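Local coordinates for protein Old Yellow Enzyme (PDB 6AGZ) that binds flavin mononucleotide in a TIM barrel and probably catalyses the asymmetric reduction of the C=C bond of enone compounds, at residues 192-197 and 218-223; 379-384 and 395-400. All coordinates share one frame; numbering follows the deposited sequence.

Overall arrangement
The two contacts occupy opposite sides of the chain's centre, 38 Å apart between their own centres and about 16 Å between nearest atoms, and they do not touch. Interaction 1 comes first in sequence and belongs to the eight-stranded parallel barrel: it joins helices 193-198 and 218-231, both in the connection that leads from strand 183-187 to strand 236-240. Interaction 2 follows near the C-terminus, after the last barrel strand, 338-341, and pairs the loop 379-384, which rests on helix 47-57, with the short helix 395-398. One contact thus joins two helices of a single barrel connection, whereas the other joins two parts of the C-terminal region to each other.

Interaction 1 (192-197 and 218-223); sequences YLLDQF and RLLLEV
One methyl of Leu219, CD1, sits squarely over the ring of Phe197 and makes a CH-pi contact, 3.4 Å from the ring centroid and 10° off the ring normal. The six ring carbons lie at similar distances from this methyl, so the aromatic face, not an edge, receives it. At the ring edge, in its plane, lies Leu193 O of the same helix. In Leu219, chi1 (-163°) sets CG anti to the backbone N, and the fork beyond it gives one methyl to each of two partners: while CD1 covers Phe197, CD2 meets CD2 of Leu194 at 3.5 Å. The Leu194 side chain crosses that of Leu219 at about a right angle. It forks in turn, its other methyl, CD1, reaching CD1 of Leu220 at 3.9 Å, again with the side chains crosswise. The interface is therefore wholly apolar, a chain of methyl contacts ending on an aromatic face, and all four residues are buried. The local axes of 193-197 and 218-223 approach to 9.1 Å, with 132° between their N-to-C directions. Around this TIM-barrel connection, helix 158-179 adds Tyr168 against Leu194 and Ile161 against Leu219. Val186 of strand 183-187 touches both Leu194 and Leu220, and Ile265 of helix 258-274 packs on Leu220, so the two helices are joined to the barrel wall and to helices that precede and follow them.

Interaction 2 (379-384 and 395-400); sequences YLTWGK and AIALKT
Thr381 presents its methyl, CG2, to two side chains of the short helix 395-398, overlapping the CB of Ala397 at 3.7 Å and the CD1 of Ile396 at 3.8 Å. The methyl stands anti to the carbonyl carbon of its own residue, while the hydroxyl lies between the backbone N and that carbon (chi1 44°). This rotation separates the two branches by task: CG2 faces the helix, and OG1 is hydrogen-bonded to the backbone N of Gly378, just before the segment. The polar end of the threonine is thus engaged within its own loop, and its apolar end makes the contact.

Ile396 extends obliquely to the threonine side chain and touches it with its terminal methyl alone. Its chi1 of 13° nearly eclipses CG1 with the backbone N, so the conformation is strained or doubtful. The same methyl, CD1 of Ile396, lies 4.4 Å from Leu380 O, a looser approach. At Ala397 the contact is made by CB, and its CA lies 6.3 Å from the CA of Thr381, the nearest such pair. The buried surface is small, 144 Å² over both sides, and the contact is made by van der Waals packing of methyl groups.

The helix itself is a brief, weakly bonded turn, with Leu398 N to Ala395 O a weak bond of 3.4 Å and Lys399 N to Ile396 O at 3.1 Å. Beyond the two segments, backbone bonding between Thr381 and Gln390 and a bond from Asn376 ND2 to Ile396 O tie this C-terminal region together. Leu380 also packs on Ser48, Ser51 and Gln55 of helix 47-57, where the ring of Tyr379 stacks with Tyr52, so that the 379-384 loop lies between the short helix 395-398 and helix 47-57, which links barrel strands 29-31 and 63-70.

Interaction 1 (192-197 and 218-223)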
loop_
_atom_site.group_PDB
_atom_site.type_symbol
_atom_site.label_atom_id
_atom_site.label_comp_id
_atom_site.label_asym_id
_atom_site.label_seq_id
_atom_site.Cartn_x
_atom_site.Cartn_y
_atom_site.Cartn_z
ATOM N N TYR A 192 -13.035 -7.741 -14.869
ATOM C CA TYR A 192 -13.128 -7.621 -16.317
ATOM C C TYR A 192 -11.709 -7.530 -16.883
ATOM O O TYR A 192 -10.725 -7.672 -16.151
ATOM C CB TYR A 192 -14.039 -6.452 -16.684
ATOM C CG TYR A 192 -15.457 -6.647 -16.175
ATOM C CD1 TYR A 192 -15.911 -5.980 -15.044
ATOM C CD2 TYR A 192 -16.329 -7.525 -16.810
ATOM C CE1 TYR A 192 -17.201 -6.167 -14.570
ATOM C CE2 TYR A 192 -17.619 -7.719 -16.343
ATOM C CZ TYR A 192 -18.048 -7.038 -15.224
ATOM O OH TYR A 192 -19.330 -7.227 -14.756
ATOM N N LEU A 193 -11.587 -7.288 -18.194
ATOM C CA LEU A 193 -10.339 -7.566 -18.909
ATOM C C LEU A 193 -9.124 -6.927 -18.243
ATOM O O LEU A 193 -8.134 -7.608 -17.943
ATOM C CB LEU A 193 -10.443 -7.096 -20.361
ATOM C CG LEU A 193 -9.190 -7.453 -21.169
ATOM C CD1 LEU A 193 -9.169 -8.936 -21.517
ATOM C CD2 LEU A 193 -9.050 -6.599 -22.419
ATOM N N LEU A 194 -9.174 -5.614 -18.016
ATOM C CA LEU A 194 -8.009 -4.927 -17.465
ATOM C C LEU A 194 -7.679 -5.438 -16.069
ATOM O O LEU A 194 -6.505 -5.658 -15.738
ATOM C CB LEU A 194 -8.248 -3.420 -17.449
ATOM C CG LEU A 194 -8.763 -2.818 -18.756
ATOM C CD1 LEU A 194 -8.612 -1.326 -18.703
ATOM C CD2 LEU A 194 -8.036 -3.376 -19.967
ATOM N N ASP A 195 -8.704 -5.640 -15.238
ATOM C CA ASP A 195 -8.483 -6.257 -13.936
ATOM C C ASP A 195 -7.865 -7.641 -14.093
ATOM O O ASP A 195 -6.953 -8.008 -13.344
ATOM C CB ASP A 195 -9.800 -6.333 -13.161
ATOM C CG ASP A 195 -9.588 -6.540 -11.675
ATOM O OD1 ASP A 195 -8.594 -6.010 -11.137
ATOM O OD2 ASP A 195 -10.416 -7.232 -11.045
ATOM N N GLN A 196 -8.342 -8.416 -15.073
ATOM C CA GLN A 196 -7.750 -9.724 -15.343
ATOM C C GLN A 196 -6.259 -9.607 -15.628
ATOM O O GLN A 196 -5.468 -10.452 -15.193
ATOM C CB GLN A 196 -8.464 -10.399 -16.514
ATOM C CG GLN A 196 -9.932 -10.687 -16.272
ATOM C CD GLN A 196 -10.694 -10.926 -17.559
ATOM O OE1 GLN A 196 -10.127 -11.365 -18.560
ATOM N NE2 GLN A 196 -11.989 -10.628 -17.544
ATOM N N PHE A 197 -5.853 -8.567 -16.362
ATOM C CA PHE A 197 -4.425 -8.344 -16.561
ATOM C C PHE A 197 -3.735 -7.945 -15.264
ATOM O O PHE A 197 -2.558 -8.269 -15.065
ATOM C CB PHE A 197 -4.194 -7.284 -17.639
ATOM C CG PHE A 197 -4.123 -7.845 -19.029
ATOM C CD1 PHE A 197 -5.280 -8.080 -19.755
ATOM C CD2 PHE A 197 -2.902 -8.150 -19.605
ATOM C CE1 PHE A 197 -5.217 -8.604 -21.033
ATOM C CE2 PHE A 197 -2.831 -8.674 -20.882
ATOM C CZ PHE A 197 -3.992 -8.903 -21.597
ATOM N N ARG A 218 0.766 -3.043 -16.866
ATOM C CA ARG A 218 1.268 -2.374 -18.062
ATOM C C ARG A 218 0.143 -2.038 -19.034
ATOM O O ARG A 218 0.089 -0.926 -19.568
ATOM C CB ARG A 218 2.328 -3.237 -18.745
ATOM C CG ARG A 218 2.967 -2.561 -19.945
ATOM C CD ARG A 218 4.150 -3.354 -20.471
ATOM N NE ARG A 218 5.033 -3.791 -19.395
ATOM C CZ ARG A 218 5.933 -3.014 -18.801
ATOM N NH1 ARG A 218 6.071 -1.749 -19.173
ATOM N NH2 ARG A 218 6.695 -3.502 -17.832
ATOM N N LEU A 219 -0.759 -2.990 -19.290
ATOM C CA LEU A 219 -1.820 -2.751 -20.265
ATOM C C LEU A 219 -2.689 -1.571 -19.848
ATOM O O LEU A 219 -2.993 -0.690 -20.663
ATOM C CB LEU A 219 -2.668 -4.013 -20.448
ATOM C CG LEU A 219 -3.542 -4.070 -21.709
ATOM C CD1 LEU A 219 -3.811 -5.507 -22.111
ATOM C CD2 LEU A 219 -4.860 -3.335 -21.533
ATOM N N LEU A 220 -3.103 -1.541 -18.579
ATOM C CA LEU A 220 -3.907 -0.429 -18.084
ATOM C C LEU A 220 -3.197 0.900 -18.303
ATOM O O LEU A 220 -3.785 1.848 -18.835
ATOM C CB LEU A 220 -4.230 -0.625 -16.603
ATOM C CG LEU A 220 -4.887 0.582 -15.927
ATOM C CD1 LEU A 220 -6.259 0.860 -16.526
ATOM C CD2 LEU A 220 -4.984 0.385 -14.422
ATOM N N LEU A 221 -1.924 0.985 -17.909
ATOM C CA LEU A 221 -1.200 2.250 -18.006
ATOM C C LEU A 221 -0.990 2.669 -19.456
ATOM O O LEU A 221 -1.017 3.864 -19.770
ATOM C CB LEU A 221 0.137 2.147 -17.275
ATOM C CG LEU A 221 0.048 2.025 -15.753
ATOM C CD1 LEU A 221 1.435 1.934 -15.140
ATOM C CD2 LEU A 221 -0.726 3.199 -15.171
ATOM N N GLU A 222 -0.774 1.705 -20.354
ATOM C CA GLU A 222 -0.617 2.039 -21.766
ATOM C C GLU A 222 -1.924 2.558 -22.355
ATOM O O GLU A 222 -1.926 3.544 -23.107
ATOM C CB GLU A 222 -0.114 0.821 -22.542
ATOM C CG GLU A 222 1.318 0.425 -22.197
ATOM C CD GLU A 222 1.817 -0.764 -22.999
ATOM O OE1 GLU A 222 0.985 -1.482 -23.591
ATOM O OE2 GLU A 222 3.046 -0.980 -23.036
ATOM N N VAL A 223 -3.044 1.911 -22.021
ATOM C CA VAL A 223 -4.350 2.414 -22.443
ATOM C C VAL A 223 -4.568 3.827 -21.918
ATOM O O VAL A 223 -5.011 4.721 -22.648
ATOM C CB VAL A 223 -5.467 1.462 -21.979
ATOM C CG1 VAL A 223 -6.832 2.103 -22.191
ATOM C CG2 VAL A 223 -5.380 0.137 -22.721
#

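Interaction 2 (379-384 and 395-400)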
loop_
_atom_site.group_PDB
_atom_site.type_symbol
_atom_site.label_atom_id
_atom_site.label_comp_id
_atom_site.label_asym_id
_atom_site.label_seq_id
_atom_site.Cartn_x
_atom_site.Cartn_y
_atom_site.Cartn_z
ATOM N N TYR A 379 -37.494 0.388 -14.317
ATOM C CA TYR A 379 -36.507 1.259 -14.939
ATOM C C TYR A 379 -37.003 2.691 -15.056
ATOM O O TYR A 379 -36.298 3.625 -14.653
ATOM C CB TYR A 379 -36.131 0.707 -16.325
ATOM C CG TYR A 379 -34.968 1.407 -16.991
ATOM C CD1 TYR A 379 -33.659 1.121 -16.626
ATOM C CD2 TYR A 379 -35.179 2.338 -18.000
ATOM C CE1 TYR A 379 -32.593 1.753 -17.236
ATOM C CE2 TYR A 379 -34.118 2.973 -18.617
ATOM C CZ TYR A 379 -32.828 2.678 -18.231
ATOM O OH TYR A 379 -31.770 3.309 -18.841
ATOM N N LEU A 380 -38.205 2.890 -15.597
ATOM C CA LEU A 380 -38.828 4.206 -15.684
ATOM C C LEU A 380 -40.097 4.301 -14.848
ATOM O O LEU A 380 -40.785 5.327 -14.900
ATOM C CB LEU A 380 -39.143 4.555 -17.141
ATOM C CG LEU A 380 -37.958 4.821 -18.070
ATOM C CD1 LEU A 380 -38.445 5.100 -19.482
ATOM C CD2 LEU A 380 -37.122 5.979 -17.549
ATOM N N THR A 381 -40.426 3.262 -14.080
ATOM C CA THR A 381 -41.651 3.245 -13.293
ATOM C C THR A 381 -41.527 3.994 -11.974
ATOM O O THR A 381 -42.538 4.176 -11.289
ATOM C CB THR A 381 -42.076 1.800 -13.010
ATOM O OG1 THR A 381 -40.930 1.030 -12.622
ATOM C CG2 THR A 381 -42.705 1.177 -14.246
ATOM N N TRP A 382 -40.326 4.431 -11.603
ATOM C CA TRP A 382 -40.131 5.108 -10.330
ATOM C C TRP A 382 -40.653 6.535 -10.395
ATOM O O TRP A 382 -40.413 7.260 -11.365
ATOM C CB TRP A 382 -38.650 5.113 -9.949
ATOM C CG TRP A 382 -38.026 3.760 -10.001
ATOM C CD1 TRP A 382 -37.158 3.293 -10.945
ATOM C CD2 TRP A 382 -38.228 2.685 -9.076
ATOM N NE1 TRP A 382 -36.803 1.997 -10.662
ATOM C CE2 TRP A 382 -37.446 1.600 -9.520
ATOM C CE3 TRP A 382 -38.992 2.536 -7.914
ATOM C CZ2 TRP A 382 -37.406 0.383 -8.843
ATOM C CZ3 TRP A 382 -38.951 1.326 -7.244
ATOM C CH2 TRP A 382 -38.163 0.265 -7.709
ATOM N N GLY A 383 -41.373 6.936 -9.352
ATOM C CA GLY A 383 -41.846 8.298 -9.250
ATOM C C GLY A 383 -40.882 9.185 -8.486
ATOM O O GLY A 383 -39.943 8.723 -7.839
ATOM N N LYS A 384 -41.122 10.489 -8.581
ATOM C CA LYS A 384 -40.393 11.442 -7.759
ATOM C C LYS A 384 -40.839 11.302 -6.304
ATOM O O LYS A 384 -41.684 10.470 -5.960
ATOM C CB LYS A 384 -40.605 12.862 -8.278
ATOM C CG LYS A 384 -40.201 13.063 -9.733
ATOM C CD LYS A 384 -39.289 14.271 -9.887
ATOM C CE LYS A 384 -39.253 14.770 -11.324
ATOM N NZ LYS A 384 -38.354 13.955 -12.188
ATOM N N ALA A 395 -48.644 1.895 -18.343
ATOM C CA ALA A 395 -48.372 2.234 -19.737
ATOM C C ALA A 395 -46.876 2.231 -20.025
ATOM O O ALA A 395 -46.423 1.612 -20.996
ATOM C CB ALA A 395 -48.986 3.592 -20.075
ATOM N N ILE A 396 -46.090 2.919 -19.196
ATOM C CA ILE A 396 -44.651 2.985 -19.436
ATOM C C ILE A 396 -44.009 1.618 -19.239
ATOM O O ILE A 396 -43.122 1.222 -20.003
ATOM C CB ILE A 396 -43.995 4.050 -18.536
ATOM C CG1 ILE A 396 -44.956 4.495 -17.433
ATOM C CG2 ILE A 396 -43.521 5.235 -19.365
ATOM C CD1 ILE A 396 -44.739 3.775 -16.133
ATOM N N ALA A 397 -44.454 0.870 -18.223
ATOM C CA ALA A 397 -43.844 -0.425 -17.927
ATOM C C ALA A 397 -43.946 -1.387 -19.103
ATOM O O ALA A 397 -43.066 -2.237 -19.284
ATOM C CB ALA A 397 -44.491 -1.040 -16.685
ATOM N N LEU A 398 -44.996 -1.270 -19.911
ATOM C CA LEU A 398 -45.206 -2.156 -21.047
ATOM C C LEU A 398 -44.850 -1.516 -22.381
ATOM O O LEU A 398 -44.932 -2.188 -23.415
ATOM C CB LEU A 398 -46.660 -2.639 -21.073
ATOM C CG LEU A 398 -47.079 -3.487 -19.870
ATOM C CD1 LEU A 398 -48.571 -3.773 -19.898
ATOM C CD2 LEU A 398 -46.282 -4.783 -19.828
ATOM N N LYS A 399 -44.462 -0.244 -22.390
ATOM C CA LYS A 399 -44.028 0.388 -23.628
ATOM C C LYS A 399 -42.669 -0.163 -24.045
ATOM O O LYS A 399 -41.766 -0.325 -23.219
ATOM C CB LYS A 399 -43.951 1.905 -23.462
ATOM C CG LYS A 399 -44.131 2.678 -24.764
ATOM C CD LYS A 399 -43.445 4.037 -24.719
ATOM C CE LYS A 399 -43.905 4.869 -23.535
ATOM N NZ LYS A 399 -45.211 5.535 -23.792
ATOM N N THR A 400 -42.529 -0.455 -25.330
ATOM C CA THR A 400 -41.294 -1.041 -25.836
ATOM C C THR A 400 -40.274 0.059 -26.108
ATOM O O THR A 400 -40.582 1.004 -26.843
ATOM C CB THR A 400 -41.561 -1.836 -27.108
ATOM O OG1 THR A 400 -42.780 -2.575 -26.960
ATOM C CG2 THR A 400 -40.422 -2.810 -27.371
#